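Local coordinates for peptidoglycan D,D-transpeptidase FtsI (PDB 6SYN), which probably cross-links peptidoglycan stem peptides as a D,D-transpeptidase, a class B penicillin-binding protein that is a target of beta-lactam antibiotics, at residues 256-261 and 323-328; 343-348 and 365-370. All coordinates share one frame; numbering follows the deposited sequence.

Interaction 1: 256-261 and 323-328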
ATOM      1  N   PRO A 256       6.821  19.307  -1.472  1.00 11.35           N
ATOM      2  CA  PRO A 256       6.498  19.775  -2.821  1.00 11.35           C
ATOM      3  C   PRO A 256       5.214  20.619  -2.895  1.00 11.31           C
ATOM      4  O   PRO A 256       5.159  21.484  -3.746  1.00 11.35           O
ATOM      5  CB  PRO A 256       6.381  18.476  -3.631  1.00 11.34           C
ATOM      6  CG  PRO A 256       7.298  17.527  -2.895  1.00 11.34           C
ATOM      7  CD  PRO A 256       7.066  17.858  -1.435  1.00 11.33           C
ATOM      8  N   MET A 257       4.238  20.377  -2.013  1.00 11.21           N
ATOM      9  CA  MET A 257       2.988  21.183  -1.942  1.00 11.19           C
ATOM     10  C   MET A 257       3.246  22.497  -1.192  1.00 10.93           C
ATOM     11  O   MET A 257       2.557  23.484  -1.500  1.00 10.76           O
ATOM     12  CB  MET A 257       1.854  20.411  -1.262  1.00 11.27           C
ATOM     13  CG  MET A 257       1.486  19.136  -1.986  1.00 11.35           C
ATOM     14  SD  MET A 257       0.091  18.294  -1.206  1.00 11.63           S
ATOM     15  CE  MET A 257       0.899  17.482   0.172  1.00 11.52           C
ATOM     16  N   VAL A 258       4.201  22.530  -0.262  1.00 10.87           N
ATOM     17  CA  VAL A 258       4.566  23.791   0.452  1.00 11.03           C
ATOM     18  C   VAL A 258       5.196  24.752  -0.562  1.00 11.15           C
ATOM     19  O   VAL A 258       4.815  25.940  -0.577  1.00 11.03           O
ATOM     20  CB  VAL A 258       5.514  23.559   1.642  1.00 10.97           C
ATOM     21  CG1 VAL A 258       5.870  24.875   2.319  1.00 10.94           C
ATOM     22  CG2 VAL A 258       4.945  22.572   2.650  1.00 10.96           C
ATOM     23  N   VAL A 259       6.126  24.242  -1.371  1.00 11.40           N
ATOM     24  CA  VAL A 259       6.834  25.015  -2.433  1.00 11.59           C
ATOM     25  C   VAL A 259       5.791  25.545  -3.420  1.00 11.69           C
ATOM     26  O   VAL A 259       5.890  26.722  -3.793  1.00 11.86           O
ATOM     27  CB  VAL A 259       7.916  24.161  -3.122  1.00 11.56           C
ATOM     28  CG1 VAL A 259       8.460  24.821  -4.379  1.00 11.56           C
ATOM     29  CG2 VAL A 259       9.047  23.840  -2.161  1.00 11.63           C
ATOM     30  N   MET A 260       4.814  24.720  -3.798  1.00 11.96           N
ATOM     31  CA  MET A 260       3.739  25.098  -4.753  1.00 12.27           C
ATOM     32  C   MET A 260       2.939  26.278  -4.185  1.00 11.99           C
ATOM     33  O   MET A 260       2.791  27.288  -4.896  1.00 12.06           O
ATOM     34  CB  MET A 260       2.807  23.913  -5.038  1.00 12.65           C
ATOM     35  CG  MET A 260       3.416  22.894  -5.992  1.00 12.94           C
ATOM     36  SD  MET A 260       2.520  21.322  -6.046  1.00 13.39           S
ATOM     37  CE  MET A 260       3.596  20.372  -7.116  1.00 13.37           C
ATOM     38  N   THR A 261       2.464  26.167  -2.946  1.00 11.76           N
ATOM     39  CA  THR A 261       1.652  27.211  -2.268  1.00 11.74           C
ATOM     40  C   THR A 261       2.432  28.533  -2.256  1.00 11.57           C
ATOM     41  O   THR A 261       1.859  29.557  -2.656  1.00 11.37           O
ATOM     42  CB  THR A 261       1.250  26.766  -0.856  1.00 11.77           C
ATOM     43  OG1 THR A 261       0.689  25.458  -0.957  1.00 11.89           O
ATOM     44  CG2 THR A 261       0.241  27.687  -0.206  1.00 11.76           C
ATOM     45  N   ASP A 323      -5.507  24.471   2.788  1.00 15.45           N
ATOM     46  CA  ASP A 323      -6.258  24.477   1.505  1.00 15.67           C
ATOM     47  C   ASP A 323      -5.550  23.594   0.465  1.00 15.10           C
ATOM     48  O   ASP A 323      -6.244  22.814  -0.206  1.00 15.37           O
ATOM     49  CB  ASP A 323      -6.461  25.893   0.965  1.00 16.18           C
ATOM     50  CG  ASP A 323      -7.650  25.975   0.027  1.00 16.63           C
ATOM     51  OD1 ASP A 323      -8.791  25.841   0.528  1.00 17.14           O
ATOM     52  OD2 ASP A 323      -7.426  26.131  -1.195  1.00 17.24           O
ATOM     53  N   THR A 324      -4.228  23.700   0.320  1.00 14.33           N
ATOM     54  CA  THR A 324      -3.468  22.972  -0.730  1.00 13.85           C
ATOM     55  C   THR A 324      -3.466  21.465  -0.439  1.00 13.34           C
ATOM     56  O   THR A 324      -3.661  20.696  -1.396  1.00 13.64           O
ATOM     57  CB  THR A 324      -2.047  23.518  -0.902  1.00 13.95           C
ATOM     58  OG1 THR A 324      -2.133  24.895  -1.272  1.00 13.85           O
ATOM     59  CG2 THR A 324      -1.271  22.754  -1.955  1.00 14.06           C
ATOM     60  N   TYR A 325      -3.245  21.042   0.809  1.00 12.48           N
ATOM     61  CA  TYR A 325      -3.217  19.601   1.172  1.00 12.03           C
ATOM     62  C   TYR A 325      -4.610  19.008   0.931  1.00 11.89           C
ATOM     63  O   TYR A 325      -4.684  17.869   0.418  1.00 11.71           O
ATOM     64  CB  TYR A 325      -2.795  19.379   2.625  1.00 11.78           C
ATOM     65  CG  TYR A 325      -1.375  19.738   2.984  1.00 11.50           C
ATOM     66  CD1 TYR A 325      -0.547  20.452   2.134  1.00 11.57           C
ATOM     67  CD2 TYR A 325      -0.877  19.405   4.228  1.00 11.46           C
ATOM     68  CE1 TYR A 325       0.744  20.797   2.503  1.00 11.54           C
ATOM     69  CE2 TYR A 325       0.409  19.738   4.614  1.00 11.41           C
ATOM     70  CZ  TYR A 325       1.223  20.441   3.750  1.00 11.40           C
ATOM     71  OH  TYR A 325       2.485  20.771   4.145  1.00 11.36           O
ATOM     72  N   SER A 326      -5.660  19.756   1.302  1.00 11.64           N
ATOM     73  CA  SER A 326      -7.086  19.452   1.004  1.00 11.61           C
ATOM     74  C   SER A 326      -7.280  19.330  -0.508  1.00 11.54           C
ATOM     75  O   SER A 326      -7.785  18.293  -0.951  1.00 11.20           O
ATOM     76  CB  SER A 326      -8.022  20.494   1.571  1.00 11.58           C
ATOM     77  OG  SER A 326      -8.292  20.252   2.942  1.00 11.68           O
ATOM     78  N   ARG A 327      -6.891  20.363  -1.259  1.00 11.91           N
ATOM     79  CA  ARG A 327      -6.982  20.402  -2.745  1.00 12.31           C
ATOM     80  C   ARG A 327      -6.340  19.137  -3.336  1.00 11.75           C
ATOM     81  O   ARG A 327      -6.884  18.621  -4.331  1.00 11.61           O
ATOM     82  CB  ARG A 327      -6.320  21.665  -3.310  1.00 13.12           C
ATOM     83  CG  ARG A 327      -7.215  22.896  -3.301  1.00 13.95           C
ATOM     84  CD  ARG A 327      -6.551  24.122  -3.906  1.00 14.89           C
ATOM     85  NE  ARG A 327      -7.117  24.468  -5.205  1.00 15.88           N
ATOM     86  CZ  ARG A 327      -8.312  25.033  -5.398  1.00 16.79           C
ATOM     87  NH1 ARG A 327      -8.730  25.294  -6.627  1.00 16.87           N
ATOM     88  NH2 ARG A 327      -9.094  25.326  -4.369  1.00 17.52           N
ATOM     89  N   PHE A 328      -5.243  18.652  -2.742  1.00 11.06           N
ATOM     90  CA  PHE A 328      -4.486  17.459  -3.213  1.00 10.60           C
ATOM     91  C   PHE A 328      -5.118  16.172  -2.672  1.00 10.26           C
ATOM     92  O   PHE A 328      -4.731  15.082  -3.139  1.00 10.13           O
ATOM     93  CB  PHE A 328      -3.001  17.582  -2.862  1.00 10.46           C
ATOM     94  CG  PHE A 328      -2.177  18.222  -3.950  1.00 10.36           C
ATOM     95  CD1 PHE A 328      -1.990  19.595  -3.993  1.00 10.32           C
ATOM     96  CD2 PHE A 328      -1.620  17.452  -4.960  1.00 10.32           C
ATOM     97  CE1 PHE A 328      -1.239  20.177  -5.005  1.00 10.26           C
ATOM     98  CE2 PHE A 328      -0.869  18.036  -5.972  1.00 10.22           C
ATOM     99  CZ  PHE A 328      -0.678  19.399  -5.991  1.00 10.18           C
TER
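Helices 256-261 and 323-327 cross at 120°, with their axes 10.0 Å apart at closest approach and Met257 facing Thr324. The contact is buried and centres on Met257. Its CG is anti to the carbonyl carbon, and the chain bends at chi3 (-79°), so the side chain passes between two aromatic rings of the other segment. CG sits over one face of the Phe328 ring, displaced toward the rim. SD comes in obliquely and lies 3.6 Å from Phe328 CG. CE then turns to a face of the Tyr325 ring, 3.8 Å from Tyr325 CD1. Met257 thus makes Met-aromatic contacts with both rings and a CH-pi contact with each. The extended Met260 chain meets Phe328 at about a right angle, with SD 3.7 Å from Phe328 CZ. Helix 255-264 begins at Lys255, the lysine of the SxxK motif of penicillin-binding transpeptidases, which lines the ligand pocket with Ser252. Helix 319-327 packs against this helix, and the side chain of Val258 is about 11 Å from the bound penicillin-derived ligand. Val258 CG2 reaches the edge of the Tyr325 ring, 3.4 Å from Tyr325 OH. That hydroxyl is hydrogen-bonded to Phe360 O, and the Tyr325 ring stacks on Phe360. One turn after Met257, Thr261 meets Thr324 tip to tip, with Thr261 OG1 2.9 Å from Thr324 OG1. Thr261 OG1 lies beside its own backbone N and so can donate to Met257 O at 2.8 Å, in the carbonyl plane. Met257 O also accepts the helical bond from Thr261 N, so two donors grip this one oxygen. Val376 of helix 370-381 packs against Met257, and Thr379 and Ile380 pack against Phe328.

Interaction 2: 343-348 and 365-370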
ATOM      1  N   SER A 343     -10.077   7.650   5.724  1.00 13.31           N
ATOM      2  CA  SER A 343      -9.812   9.002   5.164  1.00 13.27           C
ATOM      3  C   SER A 343      -8.833   9.755   6.071  1.00 13.26           C
ATOM      4  O   SER A 343      -8.640  10.965   5.847  1.00 13.28           O
ATOM      5  CB  SER A 343     -11.096   9.770   4.989  1.00 13.25           C
ATOM      6  OG  SER A 343     -11.559  10.272   6.233  1.00 13.38           O
ATOM      7  N   GLY A 344      -8.269   9.069   7.073  1.00 13.31           N
ATOM      8  CA  GLY A 344      -7.236   9.608   7.977  1.00 13.56           C
ATOM      9  C   GLY A 344      -7.749  10.762   8.823  1.00 13.76           C
ATOM     10  O   GLY A 344      -8.971  11.031   8.779  1.00 13.60           O
ATOM     11  N   LEU A 345      -6.843  11.414   9.561  1.00 14.04           N
ATOM     12  CA  LEU A 345      -7.124  12.591  10.431  1.00 14.57           C
ATOM     13  C   LEU A 345      -6.514  13.842   9.791  1.00 14.75           C
ATOM     14  O   LEU A 345      -5.302  13.837   9.506  1.00 14.50           O
ATOM     15  CB  LEU A 345      -6.538  12.373  11.830  1.00 14.77           C
ATOM     16  CG  LEU A 345      -6.577  10.942  12.363  1.00 14.99           C
ATOM     17  CD1 LEU A 345      -5.767  10.832  13.645  1.00 15.13           C
ATOM     18  CD2 LEU A 345      -8.010  10.480  12.581  1.00 14.89           C
ATOM     19  N   TYR A 346      -7.329  14.878   9.606  1.00 15.26           N
ATOM     20  CA  TYR A 346      -6.946  16.142   8.940  1.00 15.79           C
ATOM     21  C   TYR A 346      -7.519  17.328   9.708  1.00 16.44           C
ATOM     22  O   TYR A 346      -8.723  17.377   9.943  1.00 16.47           O
ATOM     23  CB  TYR A 346      -7.444  16.122   7.499  1.00 15.91           C
ATOM     24  CG  TYR A 346      -6.890  17.257   6.688  1.00 16.12           C
ATOM     25  CD1 TYR A 346      -5.597  17.207   6.197  1.00 16.03           C
ATOM     26  CD2 TYR A 346      -7.631  18.409   6.481  1.00 16.25           C
ATOM     27  CE1 TYR A 346      -5.064  18.262   5.479  1.00 16.17           C
ATOM     28  CE2 TYR A 346      -7.112  19.473   5.765  1.00 16.35           C
ATOM     29  CZ  TYR A 346      -5.827  19.394   5.258  1.00 16.28           C
ATOM     30  OH  TYR A 346      -5.318  20.436   4.545  1.00 16.50           O
ATOM     31  N   PRO A 347      -6.688  18.328  10.091  1.00 17.38           N
ATOM     32  CA  PRO A 347      -7.130  19.418  10.962  1.00 18.49           C
ATOM     33  C   PRO A 347      -8.214  20.332  10.374  1.00 19.70           C
ATOM     34  O   PRO A 347      -8.127  20.714   9.222  1.00 19.85           O
ATOM     35  CB  PRO A 347      -5.863  20.248  11.235  1.00 17.88           C
ATOM     36  CG  PRO A 347      -4.927  19.887  10.110  1.00 17.80           C
ATOM     37  CD  PRO A 347      -5.270  18.460   9.730  1.00 17.58           C
ATOM     38  N   LYS A 348      -9.199  20.656  11.214  1.00 22.08           N
ATOM     39  CA  LYS A 348     -10.284  21.635  10.948  1.00 23.87           C
ATOM     40  C   LYS A 348     -10.247  22.722  12.034  1.00 24.23           C
ATOM     41  O   LYS A 348     -11.272  23.392  12.229  1.00 25.57           O
ATOM     42  CB  LYS A 348     -11.625  20.896  10.887  1.00 24.75           C
ATOM     43  CG  LYS A 348     -11.663  19.708   9.928  1.00 25.41           C
ATOM     44  CD  LYS A 348     -13.000  19.520   9.228  1.00 25.94           C
ATOM     45  CE  LYS A 348     -13.235  18.109   8.726  1.00 25.88           C
ATOM     46  NZ  LYS A 348     -14.632  17.910   8.266  1.00 25.58           N
ATOM     47  N   GLY A 365       1.127  16.737  12.071  1.00  8.80           N
ATOM     48  CA  GLY A 365      -0.179  17.339  12.421  1.00  8.73           C
ATOM     49  C   GLY A 365      -1.349  16.787  11.610  1.00  8.61           C
ATOM     50  O   GLY A 365      -2.469  17.337  11.741  1.00  8.64           O
ATOM     51  N   LEU A 366      -1.122  15.737  10.816  1.00  8.48           N
ATOM     52  CA  LEU A 366      -2.157  15.067   9.982  1.00  8.48           C
ATOM     53  C   LEU A 366      -1.742  13.615   9.743  1.00  8.56           C
ATOM     54  O   LEU A 366      -0.533  13.329   9.750  1.00  8.55           O
ATOM     55  CB  LEU A 366      -2.347  15.814   8.653  1.00  8.39           C
ATOM     56  CG  LEU A 366      -1.242  15.675   7.599  1.00  8.31           C
ATOM     57  CD1 LEU A 366      -1.643  16.390   6.315  1.00  8.32           C
ATOM     58  CD2 LEU A 366       0.094  16.209   8.092  1.00  8.21           C
ATOM     59  N   MET A 367      -2.720  12.746   9.515  1.00  8.69           N
ATOM     60  CA  MET A 367      -2.496  11.298   9.296  1.00  8.74           C
ATOM     61  C   MET A 367      -3.231  10.880   8.019  1.00  8.43           C
ATOM     62  O   MET A 367      -4.409  11.234   7.865  1.00  8.33           O
ATOM     63  CB  MET A 367      -2.971  10.503  10.514  1.00  9.06           C
ATOM     64  CG  MET A 367      -2.334  11.002  11.801  1.00  9.31           C
ATOM     65  SD  MET A 367      -2.194   9.735  13.086  1.00  9.75           S
ATOM     66  CE  MET A 367      -0.534  10.052  13.682  1.00  9.73           C
ATOM     67  N   VAL A 368      -2.516  10.203   7.122  1.00  8.25           N
ATOM     68  CA  VAL A 368      -2.940   9.923   5.721  1.00  8.13           C
ATOM     69  C   VAL A 368      -2.659   8.448   5.436  1.00  8.08           C
ATOM     70  O   VAL A 368      -1.689   7.915   6.023  1.00  7.96           O
ATOM     71  CB  VAL A 368      -2.199  10.843   4.729  1.00  8.07           C
ATOM     72  CG1 VAL A 368      -2.246  12.304   5.171  1.00  8.04           C
ATOM     73  CG2 VAL A 368      -0.760  10.402   4.514  1.00  8.05           C
ATOM     74  N   THR A 369      -3.470   7.811   4.587  1.00  8.04           N
ATOM     75  CA  THR A 369      -3.205   6.432   4.096  1.00  8.01           C
ATOM     76  C   THR A 369      -2.119   6.524   3.028  1.00  7.93           C
ATOM     77  O   THR A 369      -1.945   7.575   2.410  1.00  8.02           O
ATOM     78  CB  THR A 369      -4.470   5.724   3.591  1.00  8.04           C
ATOM     79  OG1 THR A 369      -4.938   6.392   2.419  1.00  8.08           O
ATOM     80  CG2 THR A 369      -5.573   5.669   4.625  1.00  8.05           C
ATOM     81  N   PRO A 370      -1.301   5.465   2.838  1.00  7.81           N
ATOM     82  CA  PRO A 370      -0.421   5.373   1.670  1.00  7.71           C
ATOM     83  C   PRO A 370      -1.147   5.643   0.342  1.00  7.59           C
ATOM     84  O   PRO A 370      -0.593   6.341  -0.492  1.00  7.62           O
ATOM     85  CB  PRO A 370       0.087   3.929   1.768  1.00  7.77           C
ATOM     86  CG  PRO A 370       0.156   3.691   3.262  1.00  7.82           C
ATOM     87  CD  PRO A 370      -1.092   4.367   3.794  1.00  7.80           C
TER
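Two loop segments of the transpeptidase domain run roughly antiparallel here, joined by backbone hydrogen bonds between Leu345 and Met367. Met367 N donates to Leu345 O at 2.8 Å. This bond is nearly straight (175° at the hydrogen) and lies in the carbonyl plane. The return bond from Leu345 N to Met367 O is bent and weak. The Met367 side chain can be followed outward along Leu345. Its CB lies 4.1 Å from Leu345 CG. Its CG, anti to the carbonyl carbon, comes 3.9 Å from Leu345 CD1. SD touches the same methyl, Leu345 CD1, at 3.8 Å. The chain then bends at chi3 (137°), and its tip leads away from segment 343-348. Ile247 is another neighbour of this side chain. Tyr346 and Leu366, neighbours of the paired residues, lie side by side and point the same way. Leu366 CD1 is at the edge of the Tyr346 ring, 4.0 Å from Tyr346 CE1. Pro347 CD covers one face of that ring near its rim and lies 3.6 Å from Gly365 O. The Pro347 ring crosses the Leu366 side chain obliquely, with CD near Leu366 CB. Further along, Thr369 is the N-cap of helix 370-381, with its OG1 accepting from Gln372 N. At the far end of Tyr346, OH is hydrogen-bonded to Val322 O of helix 319-327.

Overall arrangement
After the N-terminal region and strands 204-211 and 217-223, the chain reaches helix 255-264. Interaction 1 closes a loop of 61 residues that includes the pocket residues Ser304 and Asn306. Interaction 2 opens afterwards and closes a shorter loop holding helix 354-360 and the pocket residue Tyr364. The two loops are in series; they neither nest nor cross. The centres of interactions 1 and 2 are about 14 Å apart, yet the two touch. Tyr346 packs on Tyr325 and Ser326, and Leu366 CD1 lies 3.7 Å from Tyr325 CD2. Helix 370-381 starts at the end of segment 365-370 and leads back to interaction 1. Helix 255-264, helix 319-327 and the loops flanking helix 354-360 are thus joined.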